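PDB 4QR2: CRISPR-associated endoribonuclease Cas2 from Streptococcus pyogenes serotype M1, which probably acts as a magnesium-dependent nuclease of the CRISPR immune system, working as a homodimer that joins a Cas1 homodimer in a heterotetramer. Local coordinates for residues V49-K52 / H53-T56; K73-Q76 / R77-T81. All coordinates share one frame; numbering follows the deposited sequence.

Contact 1: V49-K52 / H53-T56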
# COMPACT_ATOMS: atom_id res chain seq x y z
N VAL A 49 -14.03 6.57 11.84
CA VAL A 49 -15.39 6.55 11.27
C VAL A 49 -15.56 7.76 10.33
O VAL A 49 -16.06 7.63 9.20
CB VAL A 49 -16.53 6.56 12.31
CG1 VAL A 49 -17.87 6.60 11.60
CG2 VAL A 49 -16.47 5.33 13.20
N ASP A 50 -15.15 8.92 10.78
CA ASP A 50 -15.26 10.14 9.95
C ASP A 50 -14.45 10.10 8.72
O ASP A 50 -14.95 10.39 7.61
CB ASP A 50 -14.88 11.35 10.78
CG ASP A 50 -15.26 12.64 10.07
OD1 ASP A 50 -16.37 12.77 9.47
OD2 ASP A 50 -14.42 13.52 10.11
N ILE A 51 -13.20 9.70 8.85
CA ILE A 51 -12.36 9.55 7.66
C ILE A 51 -12.95 8.59 6.63
O ILE A 51 -12.93 8.84 5.43
CB ILE A 51 -10.97 9.17 8.07
CG1 ILE A 51 -10.35 10.30 8.85
CG2 ILE A 51 -10.08 8.91 6.86
CD1 ILE A 51 -9.16 9.80 9.64
N LYS A 52 -13.45 7.45 7.05
CA LYS A 52 -14.12 6.54 6.08
C LYS A 52 -15.30 7.19 5.34
O LYS A 52 -15.43 7.06 4.10
CB LYS A 52 -14.62 5.29 6.80
CG LYS A 52 -13.47 4.34 7.07
CD LYS A 52 -13.89 3.01 7.64
CE LYS A 52 -14.06 3.06 9.13
NZ LYS A 52 -14.23 1.69 9.73
N HIS A 53 -16.18 7.87 6.07
CA HIS A 53 -17.29 8.57 5.41
C HIS A 53 -16.78 9.58 4.37
O HIS A 53 -17.31 9.64 3.29
CB HIS A 53 -18.12 9.34 6.42
CG HIS A 53 -18.93 8.46 7.34
ND1 HIS A 53 -19.47 8.92 8.52
CD2 HIS A 53 -19.30 7.15 7.24
CE1 HIS A 53 -20.16 7.95 9.10
NE2 HIS A 53 -20.08 6.87 8.34
N ARG A 54 -15.76 10.34 4.73
CA ARG A 54 -15.17 11.33 3.82
C ARG A 54 -14.53 10.75 2.60
O ARG A 54 -14.75 11.25 1.46
CB ARG A 54 -14.26 12.31 4.57
CG ARG A 54 -15.10 13.14 5.49
CD ARG A 54 -14.42 14.39 5.91
NE ARG A 54 -13.74 14.08 7.06
CZ ARG A 54 -12.61 14.63 7.49
NH1 ARG A 54 -11.98 15.60 6.79
NH2 ARG A 54 -12.09 14.14 8.63
N LEU A 55 -13.80 9.67 2.81
CA LEU A 55 -13.17 8.96 1.69
C LEU A 55 -14.20 8.39 0.80
O LEU A 55 -14.05 8.43 -0.45
CB LEU A 55 -12.24 7.88 2.22
CG LEU A 55 -10.96 8.32 2.89
CD1 LEU A 55 -10.36 7.12 3.61
CD2 LEU A 55 -9.98 8.87 1.82
N THR A 56 -15.31 7.91 1.36
CA THR A 56 -16.39 7.38 0.51
C THR A 56 -16.98 8.41 -0.44
O THR A 56 -17.34 8.07 -1.57
CB THR A 56 -17.51 6.80 1.38
OG1 THR A 56 -17.00 5.67 2.08
CG2 THR A 56 -18.64 6.36 0.53
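Val49 to Thr56 form two unbroken turns of α-helix, in which His53, Arg54, Leu55 and Thr56 give their backbone N-H groups to the carbonyls of Val49, Asp50, Ile51 and Lys52. The i to i+4 spacing also pairs the side chains. Asp50 OD2 meets Arg54 NH2 at 2.8 Å in a salt bridge. Arg54 NE lies 3.2 Å from the same Asp50 OD2; both N-H directions are poorly aimed, and the two bonds are weak. The carboxylate and guanidinium planes are 28° apart, and a bend at chi3 (-90°) swings the guanidinium back toward Asp50; Arg54 NH2 also hydrogen-bonds to the hydroxyl of Tyr30. On the buried side Ile51 CG2 touches Leu55 CD1 at 3.7 Å; the two branched apolar chains run side by side, Leu55 packing on strand 65-71 and helix 14-27, Ile51 on Tyr30 and Val43. Val49 CG1 lies 3.6 Å from His53 CE1 on the exposed side. Thr56 OG1 donates to Lys52 O at 2.9 Å, from the face opposite to that used by Thr56 N, so the hydroxyl is satisfied within the helix. Lys52 NZ reaches Glu80 of the second subunit. With Ile51 and Leu55 buried and Asp50, His53 and Arg54 more exposed, this is an amphipathic helix packed against the sheet of a ferredoxin-like fold.

Contact 2: K73-Q76 / R77-T81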
# COMPACT_ATOMS: atom_id res chain seq x y z
N LYS A 73 0.74 -1.92 18.15
CA LYS A 73 1.72 -1.04 18.78
C LYS A 73 3.16 -1.46 18.40
O LYS A 73 3.45 -2.66 18.23
CB LYS A 73 1.55 -1.04 20.30
CG LYS A 73 0.20 -0.50 20.75
CD LYS A 73 -0.03 -0.72 22.23
CE LYS A 73 -1.33 -0.05 22.68
NZ LYS A 73 -1.44 -0.01 24.17
N ASN A 74 4.03 -0.46 18.24
CA ASN A 74 5.41 -0.63 17.75
C ASN A 74 5.46 -1.17 16.30
O ASN A 74 6.44 -1.76 15.86
CB ASN A 74 6.25 -1.46 18.74
CG ASN A 74 6.35 -0.79 20.12
OD1 ASN A 74 6.57 0.43 20.24
ND2 ASN A 74 6.16 -1.58 21.17
N TRP A 75 4.39 -0.94 15.54
CA TRP A 75 4.45 -1.25 14.09
C TRP A 75 5.70 -0.53 13.43
O TRP A 75 6.25 -1.02 12.43
CB TRP A 75 3.14 -0.83 13.43
CG TRP A 75 2.93 0.63 13.55
CD1 TRP A 75 2.35 1.31 14.60
CD2 TRP A 75 3.41 1.64 12.62
NE1 TRP A 75 2.42 2.67 14.35
CE2 TRP A 75 3.07 2.89 13.15
CE3 TRP A 75 4.09 1.57 11.38
CZ2 TRP A 75 3.39 4.09 12.47
CZ3 TRP A 75 4.40 2.73 10.72
CH2 TRP A 75 4.07 3.99 11.27
N GLN A 76 6.17 0.58 14.05
CA GLN A 76 7.26 1.41 13.51
C GLN A 76 8.56 0.57 13.37
O GLN A 76 9.36 0.80 12.46
CB GLN A 76 7.49 2.67 14.39
CG GLN A 76 6.37 3.72 14.34
CD GLN A 76 6.52 4.86 15.37
OE1 GLN A 76 7.44 4.87 16.20
NE2 GLN A 76 5.61 5.85 15.30
N ARG A 77 8.70 -0.43 14.25
CA ARG A 77 9.82 -1.37 14.31
C ARG A 77 9.63 -2.60 13.44
O ARG A 77 10.39 -3.55 13.55
CB ARG A 77 9.96 -1.86 15.78
CG ARG A 77 9.97 -0.74 16.78
CD ARG A 77 10.21 -1.27 18.17
NE ARG A 77 10.31 -0.14 19.08
CZ ARG A 77 10.40 -0.23 20.40
NH1 ARG A 77 10.41 -1.42 20.99
NH2 ARG A 77 10.48 0.89 21.14
N ARG A 78 8.56 -2.62 12.64
CA ARG A 78 8.21 -3.75 11.80
C ARG A 78 7.91 -3.29 10.36
O ARG A 78 7.13 -3.95 9.65
CB ARG A 78 6.97 -4.49 12.39
CG ARG A 78 7.23 -5.14 13.75
CD ARG A 78 6.08 -6.06 14.18
NE ARG A 78 4.82 -5.33 14.34
CZ ARG A 78 4.43 -4.64 15.43
NH1 ARG A 78 5.21 -4.51 16.49
NH2 ARG A 78 3.23 -4.04 15.46
N VAL A 79 8.48 -2.15 9.94
CA VAL A 79 8.38 -1.69 8.54
C VAL A 79 9.80 -1.55 7.96
O VAL A 79 10.64 -0.89 8.52
CB VAL A 79 7.80 -0.28 8.30
CG1 VAL A 79 7.43 -0.12 6.82
CG2 VAL A 79 6.71 0.10 9.28
N GLU A 80 10.05 -2.17 6.85
CA GLU A 80 11.35 -2.12 6.18
C GLU A 80 11.11 -1.51 4.79
O GLU A 80 10.01 -1.68 4.21
CB GLU A 80 11.93 -3.53 6.20
CG GLU A 80 13.20 -3.70 5.49
CD GLU A 80 13.72 -5.13 5.56
OE1 GLU A 80 12.99 -6.08 5.92
OE2 GLU A 80 14.85 -5.29 5.19
N THR A 81 12.11 -0.78 4.22
CA THR A 81 11.92 -0.18 2.85
C THR A 81 13.05 -0.46 1.87
O THR A 81 14.16 -0.73 2.30
CB THR A 81 11.83 1.37 2.92
OG1 THR A 81 13.11 1.86 3.26
CG2 THR A 81 10.84 1.91 3.98
O HOH W 1 4.60 -2.64 10.48
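Hydrogen bonds from Arg78 to Lys73 O dominate this turn. Its NH1 and NH2 grip that one carbonyl oxygen end-on, each at 3.1 Å, with the oxygen in the guanidinium plane. Both nitrogens come from the same face of the carbonyl, and a bend at chi3 (-62°) folds the long arginine chain back to it. Backbone bonds tighten the loop: Arg77 N to Asn74 O, and Arg78 N to Trp75 O at 2.8 Å, both i to i+3. A water donates to Trp75 O at 3.0 Å and, weakly, to Arg78 O. Stacking comes next. The Asn74 amide lies flat on the Arg77 guanidinium, their planes 11° apart, with OD1 3.8 Å above its centre; the extended Arg77 chain runs alongside Asn74, and both polar groups suit this exposed surface. Asn74 also has positive phi (63°), a backbone shape that asparagine tolerates well. Apolar contact is made by Val79 CG2, which meets the edge of the indole at Trp75 CE3, 3.7 Å away. Val79 then enters an antiparallel ladder with a strand of the second subunit. The arrangement is a short 3-10 turn leading into the C-terminal strand, which extends the partner's sheet in the Cas2 dimer.

How the contacts relate
From the N terminus the chain passes through three strands and a helix before contact 1, which lies wholly within helix 45-58. Strand 65-71 follows, and contact 2 then turns the loop after it into strand 79-82. The two are in series: neither encloses nor crosses the other, and each closes only a turn or two of backbone. They sit on opposite sides of the chain's centre, their own centres about 25 Å apart and nearest atoms about 14 Å. The dimer nevertheless relates them, since the helix of contact 1 in one subunit meets the exchanged C-terminal strand of contact 2 in the other.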